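Local coordinates for protein ribose-phosphate pyrophosphokinase (PDB 5MP7) that probably transfers the pyrophosphoryl group of ATP to the 1-hydroxyl of ribose 5-phosphate, using magnesium, to make the nucleotide precursor PRPP, at residues Cys226-Asp231 with Val254-Thr259. Sequence-based numbering, arbitrary orientation.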
loop_
_atom_site.group_PDB
_atom_site.type_symbol
_atom_site.label_atom_id
_atom_site.label_comp_id
_atom_site.label_asym_id
_atom_site.label_seq_id
_atom_site.Cartn_x
_atom_site.Cartn_y
_atom_site.Cartn_z
ATOM N N CYS A 226 76.712 -17.588 -0.433
ATOM C CA CYS A 226 76.235 -16.466 0.379
ATOM C C CYS A 226 75.171 -16.865 1.395
ATOM O O CYS A 226 74.186 -17.443 1.019
ATOM C CB CYS A 226 75.636 -15.408 -0.512
ATOM S SG CYS A 226 76.893 -14.711 -1.581
ATOM N N ILE A 227 75.374 -16.495 2.661
ATOM C CA ILE A 227 74.385 -16.618 3.700
ATOM C C ILE A 227 73.759 -15.235 3.893
ATOM O O ILE A 227 74.352 -14.369 4.530
ATOM C CB ILE A 227 75.010 -17.049 5.040
ATOM C CG1 ILE A 227 76.045 -18.168 4.873
ATOM C CG2 ILE A 227 73.934 -17.477 6.013
ATOM C CD1 ILE A 227 75.538 -19.461 4.283
ATOM N N LEU A 228 72.570 -15.038 3.335
ATOM C CA LEU A 228 71.828 -13.796 3.456
ATOM C C LEU A 228 71.028 -13.839 4.733
ATOM O O LEU A 228 70.126 -14.659 4.887
ATOM C CB LEU A 228 70.864 -13.679 2.306
ATOM C CG LEU A 228 70.320 -12.379 1.772
ATOM C CD1 LEU A 228 71.310 -11.250 1.876
ATOM C CD2 LEU A 228 69.894 -12.620 0.334
ATOM N N THR A 229 71.344 -12.968 5.678
ATOM C CA THR A 229 70.746 -13.056 7.007
ATOM C C THR A 229 69.882 -11.823 7.306
ATOM O O THR A 229 70.298 -10.704 7.100
ATOM C CB THR A 229 71.819 -13.334 8.092
ATOM O OG1 THR A 229 71.178 -13.551 9.345
ATOM C CG2 THR A 229 72.786 -12.203 8.227
ATOM N N ASP A 230 68.670 -12.053 7.789
ATOM C CA ASP A 230 67.799 -10.975 8.219
ATOM C C ASP A 230 67.034 -11.368 9.485
ATOM O O ASP A 230 66.957 -12.524 9.841
ATOM C CB ASP A 230 66.833 -10.579 7.087
ATOM C CG ASP A 230 66.566 -9.039 7.030
ATOM O OD1 ASP A 230 67.022 -8.311 7.932
ATOM O OD2 ASP A 230 65.933 -8.537 6.056
ATOM N N ASP A 231 66.520 -10.390 10.203
ATOM C CA ASP A 231 65.648 -10.640 11.343
ATOM C C ASP A 231 64.326 -11.264 10.958
ATOM O O ASP A 231 63.874 -12.217 11.613
ATOM C CB ASP A 231 65.461 -9.356 12.175
ATOM C CG ASP A 231 64.786 -8.213 11.395
ATOM O OD1 ASP A 231 64.865 -8.188 10.140
ATOM O OD2 ASP A 231 64.209 -7.303 12.035
ATOM N N VAL A 254 73.067 -18.975 -2.925
ATOM C CA VAL A 254 72.528 -18.113 -1.877
ATOM C C VAL A 254 71.618 -18.866 -0.907
ATOM O O VAL A 254 70.669 -19.492 -1.332
ATOM C CB VAL A 254 71.730 -16.920 -2.426
ATOM C CG1 VAL A 254 71.274 -16.035 -1.265
ATOM C CG2 VAL A 254 72.593 -16.096 -3.359
ATOM N N ILE A 255 71.891 -18.733 0.392
ATOM C CA ILE A 255 71.065 -19.262 1.434
ATOM C C ILE A 255 70.466 -18.108 2.241
ATOM O O ILE A 255 71.187 -17.235 2.699
ATOM C CB ILE A 255 71.875 -20.164 2.327
ATOM C CG1 ILE A 255 72.291 -21.381 1.522
ATOM C CG2 ILE A 255 71.060 -20.615 3.538
ATOM C CD1 ILE A 255 73.467 -22.102 2.135
ATOM N N ILE A 256 69.143 -18.158 2.444
ATOM C CA ILE A 256 68.411 -17.180 3.235
ATOM C C ILE A 256 68.084 -17.737 4.617
ATOM O O ILE A 256 67.582 -18.821 4.741
ATOM C CB ILE A 256 67.121 -16.769 2.561
ATOM C CG1 ILE A 256 67.456 -16.202 1.191
ATOM C CG2 ILE A 256 66.426 -15.701 3.394
ATOM C CD1 ILE A 256 66.261 -15.757 0.381
ATOM N N ALA A 257 68.439 -16.989 5.657
ATOM C CA ALA A 257 68.165 -17.372 7.028
ATOM C C ALA A 257 67.579 -16.182 7.803
ATOM O O ALA A 257 68.108 -15.098 7.765
ATOM C CB ALA A 257 69.410 -17.870 7.687
ATOM N N ALA A 258 66.455 -16.393 8.454
ATOM C CA ALA A 258 65.793 -15.367 9.241
ATOM C C ALA A 258 65.055 -16.004 10.390
ATOM O O ALA A 258 64.622 -17.140 10.285
ATOM C CB ALA A 258 64.808 -14.590 8.390
ATOM N N THR A 259 64.911 -15.288 11.495
ATOM C CA THR A 259 64.170 -15.827 12.607
ATOM C C THR A 259 62.686 -15.852 12.343
ATOM O O THR A 259 62.048 -16.877 12.572
ATOM C CB THR A 259 64.448 -15.027 13.856
ATOM O OG1 THR A 259 65.846 -15.108 14.116
ATOM C CG2 THR A 259 63.742 -15.593 15.033
#
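Leu-228 and Ile-255 meet at the middle of two neighbouring parallel strands in the central sheet of a type I phosphoribosyltransferase-like domain. Strand 225-230 leads into helix 237-248 and returns as strand 253-258, a beta-alpha-beta crossover. The strand segments run at 23° to each other, and their backbones pair in the staggered manner of parallel strands: Leu-228 receives Ala-257 N on its O and gives its own N to Ile-255 O (2.7 Å), while Ile-255 N donates almost straight to Cys-226 O, also at 2.7 Å. Asp-230 N to Ala-257 O completes the series, and CA-H groups of the facing residues lean on the same carbonyls.

The side chain of Leu-228 lies on the face that helix 237-248 covers. Its CB sits 3.6 Å from Ile-255 O, the acceptor of its own N-H, and more distantly flanks CG1 of Ile-256. CG is anti to the backbone N (chi1 -155°), and beyond it the branch CD2 reaches diagonally back to CG1 of Val-254, 4.0 Å away; Ala-242 and Val-243 of the helix also pack against this leucine. On the other face, Ile-227 and Ile-255 run alongside each other in the same direction, their CD1 methyls 4.0 Å apart, and pack on Ile-163 and Tyr-167, respectively, of helix 156-167.

At the C-terminal ends of these strands lies the predicted substrate site. Asp-230, predicted to bind ribose 5-phosphate, accepts a weak bond from Asp-231 N on OD1. Asp-231 OD2 is hydrogen-bonded to His-138, a predicted magnesium ligand, and Thr-259 OG1 to Asp-136. Thr-259 N makes a weak, bent bond of 3.2 Å to Asp-231 O, and CB of Ala-258 lies 3.3 Å from Asp-230 O.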